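Local structure of protein BA42 (Bizionia argentinensis, 4OA3) at residues N99-Q102 and L103-Q107; N109-Q112 and G113-G117; V44-R47 and A48-V51. The protein is of unknown function but binds two calcium ions, and consists of a single stand-alone TPM domain. All coordinates share one frame; numbering follows the deposited sequence.

Contact 1 (N99-Q102 and L103-Q107)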
# COMPACT_ATOMS: atom_id res chain seq x y z
N ASN A 99 -0.77 -4.00 11.57
CA ASN A 99 0.06 -4.45 12.68
C ASN A 99 1.48 -4.70 12.24
O ASN A 99 2.41 -4.35 12.97
CB ASN A 99 -0.52 -5.72 13.30
CG ASN A 99 -1.84 -5.46 14.02
OD1 ASN A 99 -2.18 -4.32 14.37
ND2 ASN A 99 -2.64 -6.49 14.18
N ALA A 100 1.67 -5.25 11.02
CA ALA A 100 2.99 -5.52 10.49
C ALA A 100 3.77 -4.23 10.24
O ALA A 100 4.95 -4.16 10.53
CB ALA A 100 2.91 -6.34 9.22
N ILE A 101 3.08 -3.17 9.77
CA ILE A 101 3.74 -1.88 9.57
C ILE A 101 4.08 -1.21 10.90
O ILE A 101 5.21 -0.79 11.12
CB ILE A 101 2.85 -0.93 8.72
CG1 ILE A 101 2.56 -1.55 7.33
CG2 ILE A 101 3.49 0.47 8.61
CD1 ILE A 101 1.49 -0.81 6.53
N GLN A 102 3.10 -1.15 11.80
CA GLN A 102 3.25 -0.49 13.09
C GLN A 102 4.34 -1.15 13.93
O GLN A 102 5.10 -0.46 14.60
CB GLN A 102 1.94 -0.52 13.85
CG GLN A 102 1.96 0.35 15.12
CD GLN A 102 2.22 1.79 14.75
OE1 GLN A 102 1.53 2.34 13.90
NE2 GLN A 102 3.30 2.39 15.24
N LEU A 103 4.43 -2.47 13.90
CA LEU A 103 5.46 -3.17 14.66
C LEU A 103 6.83 -2.65 14.31
O LEU A 103 7.68 -2.47 15.18
CB LEU A 103 5.38 -4.66 14.38
CG LEU A 103 6.46 -5.54 15.02
CD1 LEU A 103 6.41 -5.46 16.57
CD2 LEU A 103 6.33 -6.97 14.56
N GLN A 104 7.08 -2.41 13.01
CA GLN A 104 8.38 -1.92 12.60
C GLN A 104 8.50 -0.42 12.79
O GLN A 104 9.56 0.03 13.20
CB GLN A 104 8.65 -2.29 11.15
CG GLN A 104 8.60 -3.77 10.84
CD GLN A 104 9.54 -4.54 11.72
OE1 GLN A 104 10.68 -4.12 11.96
NE2 GLN A 104 9.05 -5.64 12.27
N PHE A 105 7.43 0.34 12.52
CA PHE A 105 7.50 1.80 12.69
C PHE A 105 7.77 2.19 14.13
O PHE A 105 8.54 3.12 14.34
CB PHE A 105 6.22 2.50 12.19
CG PHE A 105 6.04 2.70 10.71
CD1 PHE A 105 6.91 2.14 9.79
CD2 PHE A 105 5.00 3.50 10.24
CE1 PHE A 105 6.75 2.38 8.43
CE2 PHE A 105 4.83 3.70 8.87
CZ PHE A 105 5.69 3.11 7.97
N LYS A 106 7.21 1.46 15.10
CA LYS A 106 7.44 1.79 16.52
C LYS A 106 8.88 1.52 16.95
O LYS A 106 9.30 2.08 17.96
CB LYS A 106 6.41 1.12 17.43
CG LYS A 106 6.72 -0.28 17.88
CD LYS A 106 5.44 -1.01 18.27
CE LYS A 106 5.68 -2.07 19.30
NZ LYS A 106 4.46 -2.88 19.57
N GLN A 107 9.65 0.71 16.18
CA GLN A 107 11.05 0.44 16.43
C GLN A 107 12.02 1.29 15.57
O GLN A 107 13.22 1.05 15.60
CB GLN A 107 11.35 -1.03 16.12
CG GLN A 107 10.60 -2.02 16.98
CD GLN A 107 10.97 -3.41 16.57
OE1 GLN A 107 12.02 -3.94 16.95
NE2 GLN A 107 10.11 -4.06 15.80
O HOH W 1 6.53 -6.47 10.83
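The last turns of helix 95-105 in this TPM domain bring Ile101 and Phe105, one turn apart, into a CH-pi contact on the buried side. Methyl CG2 of Ile101 sits over the middle of the Phe105 ring, 3.5 Å from CZ, with its direction from the ring centre only 12° off the normal. The methyl can reach that face because CG2 is anti to the backbone N of Ile101 (chi1, measured to CG1, is -60°), and the two side chains run side by side. A beta-branched residue suits the place: one branch covers the ring while CG1 remains for other packing. The ring also meets two others, Phe110 at a shallow angle and Phe77 of strand 76-81 nearly perpendicular.

Beneath the side chains the helical ladder continues: Phe105 N donates to Ile101 O at 2.9 Å, almost straight, and Lys106 N to Gln102 O at the same length. Gln104 N also reaches Ile101 O, but that bond is weak. On the side facing helix 110-128, Ala100 is small enough to pack against Lys120. There a water donates a hydrogen bond to Ala100 O at 2.8 Å and accepts one from Gln104 NE2 at 3.0 Å, while Gln104 OE1 takes its bond from Asn109 ND2, so both ends of this amide are engaged. Past the final turn Gln107 folds back: its NE2 donates to Leu103 O at 3.0 Å, the oxygen lying in the amide plane of Gln107 but the donor standing 48° out of the carbonyl plane.

Contact 2 (N109-Q112 and G113-G117)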
# COMPACT_ATOMS: atom_id res chain seq x y z
N ASN A 109 12.07 1.26 12.21
CA ASN A 109 12.44 0.49 11.03
C ASN A 109 11.46 0.83 9.93
O ASN A 109 10.54 0.08 9.62
CB ASN A 109 12.40 -1.00 11.34
CG ASN A 109 13.35 -1.44 12.41
OD1 ASN A 109 14.40 -0.82 12.63
ND2 ASN A 109 13.01 -2.54 13.08
N PHE A 110 11.63 2.02 9.36
CA PHE A 110 10.72 2.55 8.36
C PHE A 110 10.63 1.70 7.09
O PHE A 110 9.54 1.29 6.71
CB PHE A 110 11.13 4.00 8.05
CG PHE A 110 10.16 4.76 7.19
CD1 PHE A 110 8.92 5.12 7.67
CD2 PHE A 110 10.55 5.23 5.95
CE1 PHE A 110 8.03 5.85 6.88
CE2 PHE A 110 9.67 5.99 5.17
CZ PHE A 110 8.41 6.25 5.62
N LYS A 111 11.76 1.39 6.48
CA LYS A 111 11.78 0.53 5.30
C LYS A 111 11.15 -0.82 5.61
O LYS A 111 10.26 -1.28 4.89
CB LYS A 111 13.22 0.33 4.77
CG LYS A 111 13.33 -0.61 3.56
CD LYS A 111 14.38 -1.70 3.72
CE LYS A 111 13.94 -2.83 4.60
NZ LYS A 111 15.02 -3.83 4.76
N GLN A 112 11.56 -1.45 6.72
CA GLN A 112 11.03 -2.77 7.03
C GLN A 112 9.53 -2.79 7.28
O GLN A 112 8.85 -3.76 6.93
CB GLN A 112 11.77 -3.41 8.22
CG GLN A 112 11.65 -4.92 8.23
CD GLN A 112 12.27 -5.54 7.00
OE1 GLN A 112 13.42 -5.25 6.64
NE2 GLN A 112 11.53 -6.38 6.30
N GLY A 113 9.00 -1.74 7.86
CA GLY A 113 7.57 -1.64 8.06
C GLY A 113 6.83 -1.65 6.74
O GLY A 113 5.81 -2.32 6.58
N LEU A 114 7.35 -0.88 5.76
CA LEU A 114 6.67 -0.86 4.47
C LEU A 114 6.82 -2.19 3.77
O LEU A 114 5.85 -2.69 3.22
CB LEU A 114 7.25 0.25 3.61
CG LEU A 114 6.87 1.66 4.11
CD1 LEU A 114 7.61 2.73 3.33
CD2 LEU A 114 5.34 1.89 4.00
N VAL A 115 8.00 -2.80 3.79
CA VAL A 115 8.17 -4.10 3.14
C VAL A 115 7.25 -5.14 3.76
O VAL A 115 6.59 -5.91 3.05
CB VAL A 115 9.64 -4.55 3.23
CG1 VAL A 115 9.80 -6.04 2.88
CG2 VAL A 115 10.51 -3.68 2.32
N ASP A 116 7.23 -5.19 5.09
CA ASP A 116 6.38 -6.16 5.79
C ASP A 116 4.90 -5.95 5.57
O ASP A 116 4.14 -6.92 5.40
CB ASP A 116 6.67 -6.14 7.29
CG ASP A 116 8.03 -6.70 7.67
OD1 ASP A 116 8.75 -7.23 6.77
OD2 ASP A 116 8.38 -6.61 8.85
N GLY A 117 4.47 -4.69 5.51
CA GLY A 117 3.09 -4.38 5.21
C GLY A 117 2.72 -4.78 3.81
O GLY A 117 1.64 -5.31 3.58
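The amide of Gln112 links two polar neighbours on the first turns of helix 110-128. Its NE2 donates to Asp116 OD1, one turn on, at 2.9 Å and nearly straight. The oxygen lies in the plane of the Gln112 amide, yet the donor comes from above the carboxylate plane, 43° out of it, and the two flat groups are turned 51° against each other. At the other end of the amide, OE1 accepts from Lys111 NZ at 2.8 Å, so the glutamine relays between a cation and an anion and its rotation is fixed at both ends. With CG of Gln112 anti to the backbone N and the chain bent at chi2 (62°), the amide swings along the helix to Asp116; CG itself lies 3.7 Å from Asp116 OD2.

Backbone bonds run below this chain of groups: Asp116 N to Gln112 O is 2.8 Å, Val115 N to Lys111 O is 2.9 Å, and Asn109 O receives Gly113 N from the N-cap position. Leu114 CD1 stands over one face of the Phe110 ring, toward its rim and 4.3 Å from CE2, and Val115 CG1 lies beside Gln112 NE2.

Gly113, without a side chain, lets helix 95-105 come close, and Gln104 of that helix touches Gln112 and Asp116. Phe110 and Leu114 meet Val70 of strand 65-71; Leu114 and Val115 also touch Ile17 of helix 11-24, and Lys111 touches Ala16.

Contact 3 (V44-R47 and A48-V51)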
# COMPACT_ATOMS: atom_id res chain seq x y z
N VAL A 44 -7.19 12.05 7.90
CA VAL A 44 -6.19 11.33 7.10
C VAL A 44 -6.82 10.44 6.04
O VAL A 44 -6.24 10.30 4.98
CB VAL A 44 -5.17 10.56 7.97
CG1 VAL A 44 -4.38 11.52 8.87
CG2 VAL A 44 -5.85 9.47 8.81
N PHE A 45 -7.99 9.84 6.32
CA PHE A 45 -8.68 8.99 5.35
C PHE A 45 -9.04 9.79 4.10
O PHE A 45 -8.76 9.34 2.99
CB PHE A 45 -9.94 8.40 5.98
CG PHE A 45 -10.70 7.43 5.11
CD1 PHE A 45 -11.75 7.85 4.32
CD2 PHE A 45 -10.34 6.09 5.07
CE1 PHE A 45 -12.48 6.94 3.55
CE2 PHE A 45 -11.07 5.18 4.32
CZ PHE A 45 -12.12 5.61 3.55
N ASP A 46 -9.63 11.01 4.26
CA ASP A 46 -9.97 11.86 3.15
C ASP A 46 -8.70 12.23 2.35
O ASP A 46 -8.75 12.27 1.13
CB ASP A 46 -10.71 13.16 3.57
CG ASP A 46 -12.21 12.99 3.73
OD1 ASP A 46 -12.67 11.84 3.90
OD2 ASP A 46 -12.93 14.01 3.69
N ARG A 47 -7.59 12.51 3.03
CA ARG A 47 -6.38 12.84 2.30
C ARG A 47 -5.92 11.62 1.49
O ARG A 47 -5.55 11.75 0.32
CB ARG A 47 -5.26 13.32 3.25
CG ARG A 47 -3.90 13.54 2.58
CD ARG A 47 -3.95 14.51 1.42
NE ARG A 47 -2.62 14.69 0.82
CZ ARG A 47 -2.40 15.26 -0.36
NH1 ARG A 47 -3.40 15.74 -1.08
NH2 ARG A 47 -1.16 15.33 -0.84
N ALA A 48 -5.90 10.44 2.12
CA ALA A 48 -5.49 9.24 1.37
C ALA A 48 -6.41 8.98 0.17
O ALA A 48 -5.93 8.59 -0.89
CB ALA A 48 -5.50 8.04 2.29
N MET A 49 -7.72 9.22 0.30
CA MET A 49 -8.68 9.07 -0.78
C MET A 49 -8.36 10.07 -1.91
O MET A 49 -8.37 9.68 -3.07
CB MET A 49 -10.08 9.34 -0.23
CG MET A 49 -11.17 9.11 -1.22
SD MET A 49 -12.78 8.91 -0.38
CE MET A 49 -12.99 10.49 0.25
N ASP A 50 -8.00 11.33 -1.58
CA ASP A 50 -7.61 12.30 -2.60
C ASP A 50 -6.34 11.83 -3.31
O ASP A 50 -6.23 11.95 -4.52
CB ASP A 50 -7.36 13.70 -1.99
CG ASP A 50 -8.59 14.45 -1.48
OD1 ASP A 50 -9.70 14.17 -1.97
OD2 ASP A 50 -8.42 15.36 -0.68
N VAL A 51 -5.36 11.34 -2.57
CA VAL A 51 -4.13 10.86 -3.20
C VAL A 51 -4.42 9.66 -4.11
O VAL A 51 -3.94 9.63 -5.25
CB VAL A 51 -3.08 10.51 -2.14
CG1 VAL A 51 -1.86 9.83 -2.76
CG2 VAL A 51 -2.62 11.77 -1.41
O HOH W 2 -6.12 16.59 -0.10
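Arg47 and Val51, one turn apart on helix 44-54, form the close-packed part of this contact, whereas Asp46 and Asp50 make up its looser side, where a water joins Asp50 to Arg47. Methyl CG2 of Val51 lies over the centre of the Arg47 guanidinium, 3.7 Å from CZ, and also presses on Arg47 O at 3.4 Å. Arg47 leaves the helix with CG anti to the backbone N (chi1 173°), bends at chi2 (56°) and then runs extended, which lays the flat cationic group across the valine. Valine suits this place because its second branch can cover the planar group while the rest stays with the buried side. The charge itself is met by Glu37, in a salt bridge from Arg47 NH2. Replacing the arginine with an alanine would probably leave Glu37 without its cationic mate and strip the cover from Val51 CG2.

The same backbone ladder holds both parts: Val51 N donates to Arg47 O at 2.9 Å and Asp50 N to Asp46 O at 3.0 Å. On the looser side the Asp50 carboxylate does not touch the guanidinium, Asp50 OD2 lying 5.1 Å from Arg47 NH1. A water bridges them, accepting from Arg47 NH1 at 3.0 Å and donating to Asp50 OD2 at 2.7 Å. Toward the start of the helix, Met49 makes an oblique Met-aromatic contact with Phe45, SD 4.4 Å from CE1, and its methyl CE lies alongside Asp46 OD1.

The helix is the crossover of the beta-alpha-beta unit formed with strands 31-37 and 65-71. Ala48, with just a methyl, fits against Tyr69 and Val78, Val51 rests on Leu67, and Phe45 and Met49 reach Tyr80 of strand 76-81.

Contacts 1 and 2 belong to consecutive helices and touch directly, their centres about 7 Å apart. Gln104 O and Asn109 N, 3.0 Å apart, probably form a hydrogen bond across the turn between them. Gln104 CB packs on Gly113 CA at 3.3 Å, and Ile101 CG1 on Gly113 O at 3.4 Å. Contact 3 lies separately, its centre about 21 Å from each of the others, with nearest atoms about 11 Å from contact 1. Contacts 1 and 2 lie away from the calcium sites; in contact 3 the side chain of Val51 is about 11 Å from that of Leu139, a calcium ligand.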